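Local coordinates for protein alpha-fucosidase (Bifidobacterium bifidum, PDB 2EAB) that acts as a 1,2-alpha-L-fucosidase, a family 95 glycoside hydrolase that cleaves alpha-1,2-linked L-fucose, this chain being the catalytic part of a longer protein, at residues 183-188 / 319-323; 274-278 / 311-316; 727-731 / 771-775; 736-742 / 803-809. One frame throughout, in Å; residues are numbered along the deposited sequence.

Interaction 1 of 4, residues 183-188 / 319-323; sequences FASNPD and VKKAH
Phe183 and His323 lie with nearly parallel ring planes (12°) and centroids 4.6 Å apart, yet are slid so far sideways that the rings barely overlap; Phe183 CD1 sits over one imidazole face, 3.5 Å from His323 ND1. The p rotamer of Phe183 (chi1 61°) and the t rotamer of His323 (170°) set up this pairing. Extended 183-185 passes helix 319-323 at 78° with axes 8.6 Å apart, and Ser185 CA comes 5.0 Å from His323 CA. Here the helix, part of the linker between the N-terminal beta-sandwich and the catalytic barrel, as in the family 95 architecture, packs across the end of strand 176-185. Phe183 CZ also meets Lys320 CA at 3.6 Å, and Phe183 CE1 meets Val319 CG1 at 4.1 Å. Beyond the strand the chain turns in an ST motif, Asp188 N donating to Ser185 OG (3.0 Å). A water accepts from Ser185 OG (2.6 Å) and donates to Asp188 OD2 and Val319 O (both 2.7 Å), while Asp188 OD1 forms a salt bridge with Lys314.

Interaction 2 of 4, residues 274-278 / 311-316; sequences VTLYI and AANKGY
Strand 274-278 is regularly extended, whereas 311-316 spans the junction of two helices, with the break at Gly315. The strand is an inner one of the large antiparallel sheet of the N-terminal beta-sandwich, hydrogen-bonded to strands 190-197 and 241-250, and the two consecutive linker helices, 297-314 and 316-331, lie against one face of that sheet. Gly315 has phi/psi of 92/158°, where a side chain would jam against the preceding carbonyl; it occupies the N-cap position of the second helix, and Gly315 N still donates to Ala311 O at 3.0 Å. In register, Thr275 CA and Tyr316 CA, like Tyr277 CA and Ala312 CA, are 7.0 Å apart.

The CA-to-CB bonds of Thr275 and Tyr277 point toward the linker. Tyr277, in the m rotamer (chi1 -64°), fits into the angle between the two helices. Its ring takes a CH-pi contact from Ala312 CA, 4.0 Å from the centroid and 26° off the normal, while Tyr277 CD1 packs on Ala311 CB at 3.6 Å. Tyr316, a t rotamer, sends its ring past Thr275: its hydroxyl bonds to Glu181, and Arg194 both makes a cation-pi contact with Tyr316 and hydrogen-bonds to Thr275 OG1. That Thr275 OG1 also lies 3.8 Å from Tyr316 CB.

Interaction 3 of 4, residues 727-731 / 771-775; sequences QRINS and GNTSG
One carboxamide makes both hydrogen bonds between helices 727-731 and 771-775: Ser774 OG donates to Asn730 OD1 at 2.7 Å, and Asn730 ND2 donates to Gly771 O at 3.0 Å with an N-H...O angle of 148°. The two helical segments run parallel, at 9° with axes 8.4 Å apart, and helix 738-751 comes between them in the chain. This up-down-up order fits neighbouring helices of one layer in the (alpha/alpha)6 barrel expected for the family 95 catalytic domain. Asn730 reaches across in the m rotamer (chi1 -77°, chi2 -89°), and Ser774 meets it as a t rotamer (chi1 178°). Gly771 O is shared, since it also accepts the helical bond from Gly775 N at 2.9 Å, and Asn730 ND2 has a further acceptor in Gly726 O.

The backbones close up most where Asn730 CA and Gly775 CA stand 4.5 Å apart. Gly775 makes this approach possible: a CB there would point toward the facing helix and clash with Ile729 CG2. Ile729, also an m rotamer, additionally packs against helix 738-751 through Leu744 and Val745. Against the second helix, Ile729 CG2 rests directly on Gly775 CA at 3.7 Å.

Interaction 4 of 4, residues 736-742 / 803-809; sequences GDGNTTY and PALPDAW
Gly738 provides the hollow into which the backbone of 803-809 fits: its CA lies 3.2 Å from Ala804 O and 4.0 Å from Ala804 CA, and a CB would clash with Ala804 O, Leu805 C and Pro806 N. The loop thus runs across the start of helix 738-742, whose N-cap Asp737 accepts from Thr740 N through OD1 (3.0 Å). Before the cap, Gly736, with positive phi (88°), brings its CA to 3.3 Å from Pro803 O. Farther along the helix, Pro806 CB presses on Tyr742 CB at 3.5 Å. A type I turn, Pro806 to Trp809, then curls against one face of the Tyr742 ring (t rotamer, chi1 172°), placing Ala808 CB over it, 4.0 Å from the centroid; Trp809 adds an oblique contact, planes at 72°. This seam joins the helical catalytic domain to the C-terminal beta domain, and Glu372 hydrogen-bonds to both Tyr742 OH and Trp809 NE1. At the exposed margin, Asn739 OD1 accepts from Asp807 N (2.9 Å) and its ND2 donates to Asp807 OD2 (3.0 Å), while a water bridges Asn739 OD1 to Ala808 N. The seam is thus fitted by shape at Gly738 and Tyr742, while the directional bonds of Asn739 to Asp807 fix the register of the turn against the helix.

From the N terminus, residues 183-188 open the first long loop, which closes only when interaction 1 brings in helix 316-331. Within that span, interaction 2 opens at 274-278 and closes at 311-316, so the shorter loop nests in the longer. The consecutive linker helices 297-314 and 316-331 are thereby fastened to the same N-terminal sheet, and the Asp188-Lys314 salt bridge connects the two contacts directly. Interactions 3 and 4 follow much later and cross: 727-731 and 736-742 precede 771-775 and 803-809. They join three successive catalytic-domain helices and a loop of the C-terminal domain, touching where Thr741 CG2 meets Ile729 O at 3.4 Å.

Interaction 1 of 4, residues 183-188 / 319-323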
loop_
_atom_site.group_PDB
_atom_site.type_symbol
_atom_site.label_atom_id
_atom_site.label_comp_id
_atom_site.label_asym_id
_atom_site.label_seq_id
_atom_site.Cartn_x
_atom_site.Cartn_y
_atom_site.Cartn_z
ATOM N N PHE A 183 15.815 -17.098 0.300
ATOM C CA PHE A 183 15.645 -15.733 -0.194
ATOM C C PHE A 183 15.119 -15.745 -1.618
ATOM O O PHE A 183 15.153 -16.773 -2.291
ATOM C CB PHE A 183 16.933 -14.894 -0.054
ATOM C CG PHE A 183 18.115 -15.425 -0.824
ATOM C CD1 PHE A 183 18.321 -15.059 -2.149
ATOM C CD2 PHE A 183 19.047 -16.253 -0.208
ATOM C CE1 PHE A 183 19.426 -15.529 -2.860
ATOM C CE2 PHE A 183 20.151 -16.731 -0.909
ATOM C CZ PHE A 183 20.345 -16.366 -2.230
ATOM N N ALA A 184 14.593 -14.607 -2.056
ATOM C CA ALA A 184 14.136 -14.451 -3.429
ATOM C C ALA A 184 14.830 -13.242 -4.019
ATOM O O ALA A 184 14.610 -12.107 -3.584
ATOM C CB ALA A 184 12.628 -14.299 -3.492
ATOM N N SER A 185 15.690 -13.506 -4.994
ATOM C CA SER A 185 16.493 -12.481 -5.625
ATOM C C SER A 185 15.716 -11.744 -6.700
ATOM O O SER A 185 15.106 -12.366 -7.571
ATOM C CB SER A 185 17.732 -13.113 -6.246
ATOM O OG SER A 185 18.395 -12.179 -7.073
ATOM N N ASN A 186 15.749 -10.416 -6.641
ATOM C CA ASN A 186 15.228 -9.617 -7.738
ATOM C C ASN A 186 16.184 -9.609 -8.950
ATOM O O ASN A 186 15.745 -9.903 -10.060
ATOM C CB ASN A 186 14.838 -8.206 -7.279
ATOM C CG ASN A 186 14.070 -7.442 -8.340
ATOM O OD1 ASN A 186 14.659 -6.700 -9.120
ATOM N ND2 ASN A 186 12.754 -7.638 -8.388
ATOM N N PRO A 187 17.494 -9.317 -8.747
ATOM C CA PRO A 187 18.417 -9.321 -9.894
ATOM C C PRO A 187 18.433 -10.616 -10.709
ATOM O O PRO A 187 18.516 -10.560 -11.934
ATOM C CB PRO A 187 19.789 -9.097 -9.247
ATOM C CG PRO A 187 19.502 -8.383 -8.002
ATOM C CD PRO A 187 18.193 -8.929 -7.506
ATOM N N ASP A 188 18.358 -11.761 -10.038
ATOM C CA ASP A 188 18.412 -13.047 -10.731
ATOM C C ASP A 188 17.053 -13.737 -10.832
ATOM O O ASP A 188 16.949 -14.856 -11.338
ATOM C CB ASP A 188 19.479 -13.944 -10.103
ATOM C CG ASP A 188 20.883 -13.484 -10.447
ATOM O OD1 ASP A 188 21.204 -13.427 -11.653
ATOM O OD2 ASP A 188 21.653 -13.152 -9.523
ATOM N N VAL A 319 24.923 -15.417 -6.537
ATOM C CA VAL A 319 23.488 -15.114 -6.482
ATOM C C VAL A 319 23.125 -14.488 -5.131
ATOM O O VAL A 319 22.395 -13.491 -5.078
ATOM C CB VAL A 319 22.623 -16.367 -6.789
ATOM C CG1 VAL A 319 21.143 -16.114 -6.491
ATOM C CG2 VAL A 319 22.801 -16.784 -8.242
ATOM N N LYS A 320 23.661 -15.047 -4.049
ATOM C CA LYS A 320 23.431 -14.498 -2.714
ATOM C C LYS A 320 23.997 -13.085 -2.570
ATOM O O LYS A 320 23.320 -12.203 -2.038
ATOM C CB LYS A 320 24.005 -15.419 -1.632
ATOM C CG LYS A 320 23.801 -14.909 -0.212
ATOM C CD LYS A 320 24.264 -15.922 0.812
ATOM C CE LYS A 320 24.174 -15.365 2.222
ATOM N NZ LYS A 320 24.524 -16.387 3.243
ATOM N N LYS A 321 25.226 -12.872 -3.042
ATOM C CA LYS A 321 25.860 -11.552 -2.968
ATOM C C LYS A 321 25.033 -10.497 -3.696
ATOM O O LYS A 321 24.745 -9.435 -3.141
ATOM C CB LYS A 321 27.286 -11.584 -3.529
ATOM C CG LYS A 321 27.995 -10.236 -3.456
ATOM C CD LYS A 321 29.335 -10.251 -4.172
ATOM C CE LYS A 321 30.065 -8.925 -4.007
ATOM N NZ LYS A 321 29.406 -7.803 -4.739
ATOM N N ALA A 322 24.658 -10.797 -4.936
ATOM C CA ALA A 322 23.862 -9.877 -5.745
ATOM C C ALA A 322 22.518 -9.589 -5.090
ATOM O O ALA A 322 22.038 -8.449 -5.122
ATOM C CB ALA A 322 23.669 -10.425 -7.141
ATOM N N HIS A 323 21.917 -10.618 -4.495
ATOM C CA HIS A 323 20.662 -10.436 -3.783
ATOM C C HIS A 323 20.795 -9.485 -2.598
ATOM O O HIS A 323 20.025 -8.528 -2.469
ATOM C CB HIS A 323 20.100 -11.757 -3.265
ATOM C CG HIS A 323 18.946 -11.559 -2.342
ATOM N ND1 HIS A 323 18.987 -11.857 -0.997
ATOM C CD2 HIS A 323 17.733 -11.006 -2.570
ATOM C CE1 HIS A 323 17.831 -11.525 -0.447
ATOM N NE2 HIS A 323 17.055 -11.006 -1.381
HETATM O O HOH W 1 20.937 -12.434 -7.073
#

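Interaction 2 of 4, residues 274-278 / 311-316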
loop_
_atom_site.group_PDB
_atom_site.type_symbol
_atom_site.label_atom_id
_atom_site.label_comp_id
_atom_site.label_asym_id
_atom_site.label_seq_id
_atom_site.Cartn_x
_atom_site.Cartn_y
_atom_site.Cartn_z
ATOM N N VAL A 274 23.165 -28.568 -0.203
ATOM C CA VAL A 274 22.497 -28.423 -1.495
ATOM C C VAL A 274 21.951 -27.005 -1.669
ATOM O O VAL A 274 21.614 -26.333 -0.691
ATOM C CB VAL A 274 21.332 -29.446 -1.690
ATOM C CG1 VAL A 274 21.825 -30.886 -1.598
ATOM C CG2 VAL A 274 20.214 -29.212 -0.690
ATOM N N THR A 275 21.876 -26.560 -2.919
ATOM C CA THR A 275 21.180 -25.322 -3.256
ATOM C C THR A 275 20.025 -25.644 -4.190
ATOM O O THR A 275 20.204 -26.324 -5.205
ATOM C CB THR A 275 22.114 -24.289 -3.921
ATOM O OG1 THR A 275 23.285 -24.114 -3.116
ATOM C CG2 THR A 275 21.409 -22.934 -4.084
ATOM N N LEU A 276 18.839 -25.172 -3.821
ATOM C CA LEU A 276 17.661 -25.265 -4.668
ATOM C C LEU A 276 17.431 -23.922 -5.336
ATOM O O LEU A 276 17.462 -22.883 -4.676
ATOM C CB LEU A 276 16.430 -25.639 -3.842
ATOM C CG LEU A 276 16.108 -27.116 -3.590
ATOM C CD1 LEU A 276 17.282 -27.915 -3.029
ATOM C CD2 LEU A 276 14.898 -27.228 -2.678
ATOM N N TYR A 277 17.226 -23.952 -6.647
ATOM C CA TYR A 277 16.824 -22.774 -7.399
ATOM C C TYR A 277 15.388 -22.968 -7.853
ATOM O O TYR A 277 15.063 -23.951 -8.529
ATOM C CB TYR A 277 17.752 -22.544 -8.590
ATOM C CG TYR A 277 19.171 -22.233 -8.177
ATOM C CD1 TYR A 277 19.537 -20.941 -7.787
ATOM C CD2 TYR A 277 20.144 -23.231 -8.155
ATOM C CE1 TYR A 277 20.840 -20.649 -7.396
ATOM C CE2 TYR A 277 21.450 -22.947 -7.765
ATOM C CZ TYR A 277 21.788 -21.655 -7.392
ATOM O OH TYR A 277 23.075 -21.371 -7.002
ATOM N N ILE A 278 14.534 -22.030 -7.457
ATOM C CA ILE A 278 13.098 -22.136 -7.678
ATOM C C ILE A 278 12.626 -20.932 -8.481
ATOM O O ILE A 278 12.881 -19.783 -8.105
ATOM C CB ILE A 278 12.326 -22.204 -6.337
ATOM C CG1 ILE A 278 12.813 -23.392 -5.492
ATOM C CG2 ILE A 278 10.824 -22.297 -6.586
ATOM C CD1 ILE A 278 13.083 -23.046 -4.039
ATOM N N ALA A 311 20.710 -19.012 -13.002
ATOM C CA ALA A 311 21.044 -18.841 -11.592
ATOM C C ALA A 311 22.075 -19.873 -11.134
ATOM O O ALA A 311 23.075 -19.523 -10.499
ATOM C CB ALA A 311 19.787 -18.914 -10.738
ATOM N N ALA A 312 21.834 -21.140 -11.471
ATOM C CA ALA A 312 22.754 -22.222 -11.126
ATOM C C ALA A 312 24.133 -21.992 -11.735
ATOM O O ALA A 312 25.153 -22.254 -11.091
ATOM C CB ALA A 312 22.191 -23.552 -11.571
ATOM N N ASN A 313 24.157 -21.491 -12.969
ATOM C CA ASN A 313 25.407 -21.180 -13.658
ATOM C C ASN A 313 26.224 -20.114 -12.933
ATOM O O ASN A 313 27.454 -20.209 -12.864
ATOM C CB ASN A 313 25.142 -20.760 -15.106
ATOM C CG ASN A 313 24.696 -21.922 -15.989
ATOM O OD1 ASN A 313 24.694 -23.084 -15.574
ATOM N ND2 ASN A 313 24.309 -21.601 -17.218
ATOM N N LYS A 314 25.538 -19.110 -12.387
ATOM C CA LYS A 314 26.186 -18.079 -11.574
ATOM C C LYS A 314 26.680 -18.633 -10.240
ATOM O O LYS A 314 27.744 -18.242 -9.752
ATOM C CB LYS A 314 25.240 -16.898 -11.340
ATOM C CG LYS A 314 25.101 -15.998 -12.546
ATOM C CD LYS A 314 24.336 -14.729 -12.222
ATOM C CE LYS A 314 24.109 -13.918 -13.484
ATOM N NZ LYS A 314 23.364 -12.654 -13.231
ATOM N N GLY A 315 25.906 -19.544 -9.658
ATOM C CA GLY A 315 26.287 -20.195 -8.410
ATOM C C GLY A 315 25.772 -19.485 -7.175
ATOM O O GLY A 315 25.487 -18.281 -7.206
ATOM N N TYR A 316 25.678 -20.236 -6.083
ATOM C CA TYR A 316 25.093 -19.757 -4.835
ATOM C C TYR A 316 25.741 -18.483 -4.290
ATOM O O TYR A 316 25.040 -17.521 -3.950
ATOM C CB TYR A 316 25.124 -20.868 -3.784
ATOM C CG TYR A 316 24.791 -20.407 -2.385
ATOM C CD1 TYR A 316 23.478 -20.086 -2.027
ATOM C CD2 TYR A 316 25.788 -20.288 -1.417
ATOM C CE1 TYR A 316 23.170 -19.660 -0.742
ATOM C CE2 TYR A 316 25.490 -19.867 -0.129
ATOM C CZ TYR A 316 24.182 -19.555 0.202
ATOM O OH TYR A 316 23.892 -19.145 1.478
#

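Interaction 3 of 4, residues 727-731 / 771-775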
loop_
_atom_site.group_PDB
_atom_site.type_symbol
_atom_site.label_atom_id
_atom_site.label_comp_id
_atom_site.label_asym_id
_atom_site.label_seq_id
_atom_site.Cartn_x
_atom_site.Cartn_y
_atom_site.Cartn_z
ATOM N N GLN A 727 -5.201 4.303 9.210
ATOM C CA GLN A 727 -5.706 5.629 8.875
ATOM C C GLN A 727 -5.671 6.575 10.076
ATOM O O GLN A 727 -5.276 7.742 9.960
ATOM C CB GLN A 727 -7.130 5.540 8.334
ATOM C CG GLN A 727 -7.717 6.899 8.003
ATOM C CD GLN A 727 -9.164 6.837 7.590
ATOM O OE1 GLN A 727 -9.841 5.817 7.778
ATOM N NE2 GLN A 727 -9.659 7.931 7.022
ATOM N N ARG A 728 -6.082 6.070 11.235
ATOM C CA ARG A 728 -6.142 6.906 12.429
ATOM C C ARG A 728 -4.765 7.383 12.881
ATOM O O ARG A 728 -4.611 8.544 13.255
ATOM C CB ARG A 728 -6.908 6.212 13.555
ATOM C CG ARG A 728 -8.388 6.113 13.244
ATOM C CD ARG A 728 -9.133 5.243 14.222
ATOM N NE ARG A 728 -10.462 4.914 13.719
ATOM C CZ ARG A 728 -11.456 4.463 14.478
ATOM N NH1 ARG A 728 -11.283 4.297 15.786
ATOM N NH2 ARG A 728 -12.629 4.181 13.932
ATOM N N ILE A 729 -3.765 6.508 12.830
ATOM C CA ILE A 729 -2.394 6.910 13.163
ATOM C C ILE A 729 -1.936 8.070 12.272
ATOM O O ILE A 729 -1.461 9.096 12.767
ATOM C CB ILE A 729 -1.411 5.720 13.059
ATOM C CG1 ILE A 729 -1.739 4.663 14.119
ATOM C CG2 ILE A 729 0.035 6.185 13.231
ATOM C CD1 ILE A 729 -1.100 3.311 13.845
ATOM N N ASN A 730 -2.093 7.915 10.959
ATOM C CA ASN A 730 -1.661 8.951 10.023
ATOM C C ASN A 730 -2.440 10.253 10.166
ATOM O O ASN A 730 -1.862 11.340 10.077
ATOM C CB ASN A 730 -1.719 8.434 8.589
ATOM C CG ASN A 730 -0.562 7.515 8.265
ATOM O OD1 ASN A 730 0.505 7.963 7.829
ATOM N ND2 ASN A 730 -0.761 6.215 8.481
ATOM N N SER A 731 -3.745 10.136 10.402
ATOM C CA SER A 731 -4.611 11.303 10.567
ATOM C C SER A 731 -4.226 12.092 11.809
ATOM O O SER A 731 -4.061 13.314 11.756
ATOM C CB SER A 731 -6.074 10.878 10.646
ATOM O OG SER A 731 -6.475 10.223 9.455
ATOM N N GLY A 771 0.638 1.242 6.679
ATOM C CA GLY A 771 0.091 2.401 7.381
ATOM C C GLY A 771 0.891 2.766 8.616
ATOM O O GLY A 771 1.073 3.944 8.922
ATOM N N ASN A 772 1.382 1.754 9.324
ATOM C CA ASN A 772 2.230 1.978 10.491
ATOM C C ASN A 772 3.513 2.724 10.108
ATOM O O ASN A 772 3.850 3.754 10.702
ATOM C CB ASN A 772 2.547 0.647 11.186
ATOM C CG ASN A 772 3.460 0.821 12.371
ATOM O OD1 ASN A 772 4.663 1.020 12.206
ATOM N ND2 ASN A 772 2.896 0.754 13.572
ATOM N N THR A 773 4.213 2.216 9.101
ATOM C CA THR A 773 5.454 2.836 8.630
ATOM C C THR A 773 5.198 4.283 8.227
ATOM O O THR A 773 5.951 5.184 8.603
ATOM C CB THR A 773 6.045 2.034 7.462
ATOM O OG1 THR A 773 6.290 0.696 7.909
ATOM C CG2 THR A 773 7.350 2.642 6.961
ATOM N N SER A 774 4.115 4.516 7.489
ATOM C CA SER A 774 3.771 5.868 7.080
ATOM C C SER A 774 3.495 6.756 8.285
ATOM O O SER A 774 3.945 7.903 8.330
ATOM C CB SER A 774 2.557 5.867 6.155
ATOM O OG SER A 774 2.199 7.191 5.805
ATOM N N GLY A 775 2.760 6.228 9.260
ATOM C CA GLY A 775 2.380 7.004 10.438
ATOM C C GLY A 775 3.576 7.452 11.257
ATOM O O GLY A 775 3.646 8.594 11.711
#

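Interaction 4 of 4, residues 736-742 / 803-809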
loop_
_atom_site.group_PDB
_atom_site.type_symbol
_atom_site.label_atom_id
_atom_site.label_comp_id
_atom_site.label_asym_id
_atom_site.label_seq_id
_atom_site.Cartn_x
_atom_site.Cartn_y
_atom_site.Cartn_z
ATOM N N GLY A 736 -0.494 17.129 14.694
ATOM C CA GLY A 736 0.588 17.531 15.588
ATOM C C GLY A 736 0.533 16.907 16.975
ATOM O O GLY A 736 1.453 17.099 17.774
ATOM N N ASP A 737 -0.532 16.160 17.267
ATOM C CA ASP A 737 -0.670 15.509 18.572
ATOM C C ASP A 737 0.075 14.174 18.553
ATOM O O ASP A 737 -0.511 13.117 18.292
ATOM C CB ASP A 737 -2.152 15.324 18.927
ATOM C CG ASP A 737 -2.373 14.764 20.331
ATOM O OD1 ASP A 737 -1.407 14.312 20.979
ATOM O OD2 ASP A 737 -3.543 14.759 20.773
ATOM N N GLY A 738 1.374 14.237 18.835
ATOM C CA GLY A 738 2.221 13.052 18.856
ATOM C C GLY A 738 1.860 12.062 19.945
ATOM O O GLY A 738 2.046 10.864 19.770
ATOM N N ASN A 739 1.351 12.552 21.073
ATOM C CA ASN A 739 0.962 11.663 22.164
ATOM C C ASN A 739 -0.206 10.756 21.788
ATOM O O ASN A 739 -0.135 9.545 21.981
ATOM C CB ASN A 739 0.665 12.460 23.434
ATOM C CG ASN A 739 1.914 13.075 24.036
ATOM O OD1 ASN A 739 3.024 12.586 23.830
ATOM N ND2 ASN A 739 1.737 14.155 24.788
ATOM N N THR A 740 -1.263 11.338 21.232
ATOM C CA THR A 740 -2.401 10.542 20.786
ATOM C C THR A 740 -1.988 9.611 19.645
ATOM O O THR A 740 -2.391 8.446 19.613
ATOM C CB THR A 740 -3.597 11.423 20.387
ATOM O OG1 THR A 740 -3.971 12.222 21.514
ATOM C CG2 THR A 740 -4.789 10.571 19.980
ATOM N N THR A 741 -1.170 10.118 18.722
ATOM C CA THR A 741 -0.683 9.314 17.601
ATOM C C THR A 741 0.079 8.097 18.111
ATOM O O THR A 741 -0.167 6.968 17.669
ATOM C CB THR A 741 0.217 10.129 16.653
ATOM O OG1 THR A 741 -0.483 11.295 16.216
ATOM C CG2 THR A 741 0.582 9.306 15.430
ATOM N N TYR A 742 0.999 8.329 19.046
ATOM C CA TYR A 742 1.761 7.243 19.639
ATOM C C TYR A 742 0.864 6.227 20.351
ATOM O O TYR A 742 1.081 5.019 20.256
ATOM C CB TYR A 742 2.833 7.764 20.605
ATOM C CG TYR A 742 3.486 6.636 21.346
ATOM C CD1 TYR A 742 4.372 5.780 20.697
ATOM C CD2 TYR A 742 3.167 6.377 22.675
ATOM C CE1 TYR A 742 4.949 4.709 21.359
ATOM C CE2 TYR A 742 3.741 5.311 23.351
ATOM C CZ TYR A 742 4.626 4.478 22.685
ATOM O OH TYR A 742 5.190 3.413 23.342
ATOM N N PRO A 803 7.028 17.083 13.549
ATOM C CA PRO A 803 5.722 17.731 13.695
ATOM C C PRO A 803 4.788 17.095 14.728
ATOM O O PRO A 803 3.863 17.751 15.191
ATOM C CB PRO A 803 5.117 17.594 12.298
ATOM C CG PRO A 803 5.733 16.337 11.771
ATOM C CD PRO A 803 7.140 16.360 12.269
ATOM N N ALA A 804 5.012 15.830 15.068
ATOM C CA ALA A 804 4.148 15.132 16.022
ATOM C C ALA A 804 4.967 14.112 16.801
ATOM O O ALA A 804 4.696 12.907 16.786
ATOM C CB ALA A 804 2.954 14.487 15.314
ATOM N N LEU A 805 5.980 14.626 17.494
ATOM C CA LEU A 805 6.896 13.797 18.254
ATOM C C LEU A 805 6.261 13.411 19.587
ATOM O O LEU A 805 5.878 14.284 20.368
ATOM C CB LEU A 805 8.204 14.548 18.495
ATOM C CG LEU A 805 9.262 13.840 19.343
ATOM C CD1 LEU A 805 9.861 12.661 18.596
ATOM C CD2 LEU A 805 10.337 14.826 19.753
ATOM N N PRO A 806 6.130 12.099 19.848
ATOM C CA PRO A 806 5.549 11.674 21.119
ATOM C C PRO A 806 6.468 11.971 22.294
ATOM O O PRO A 806 7.687 11.839 22.175
ATOM C CB PRO A 806 5.421 10.152 20.959
ATOM C CG PRO A 806 5.580 9.880 19.503
ATOM C CD PRO A 806 6.482 10.948 18.998
ATOM N N ASP A 807 5.880 12.351 23.424
ATOM C CA ASP A 807 6.649 12.526 24.657
ATOM C C ASP A 807 7.335 11.219 25.072
ATOM O O ASP A 807 8.365 11.245 25.751
ATOM C CB ASP A 807 5.760 13.046 25.794
ATOM C CG ASP A 807 5.226 14.449 25.539
ATOM O OD1 ASP A 807 5.750 15.164 24.658
ATOM O OD2 ASP A 807 4.266 14.846 26.234
ATOM N N ALA A 808 6.771 10.087 24.647
ATOM C CA ALA A 808 7.341 8.764 24.913
ATOM C C ALA A 808 8.727 8.574 24.286
ATOM O O ALA A 808 9.513 7.741 24.748
ATOM C CB ALA A 808 6.390 7.672 24.432
ATOM N N TRP A 809 9.016 9.334 23.230
ATOM C CA TRP A 809 10.310 9.270 22.560
ATOM C C TRP A 809 11.085 10.558 22.841
ATOM O O TRP A 809 11.199 11.431 21.979
ATOM C CB TRP A 809 10.143 9.059 21.049
ATOM C CG TRP A 809 9.344 7.843 20.635
ATOM C CD1 TRP A 809 9.032 6.746 21.397
ATOM C CD2 TRP A 809 8.806 7.591 19.336
ATOM N NE1 TRP A 809 8.308 5.839 20.652
ATOM C CE2 TRP A 809 8.158 6.334 19.382
ATOM C CE3 TRP A 809 8.809 8.307 18.133
ATOM C CZ2 TRP A 809 7.513 5.783 18.270
ATOM C CZ3 TRP A 809 8.165 7.761 17.030
ATOM C CH2 TRP A 809 7.527 6.509 17.107
HETATM O O HOH W 2 3.628 18.708 18.125
HETATM O O HOH W 3 3.692 15.870 19.776
HETATM O O HOH W 4 3.876 9.932 24.053
#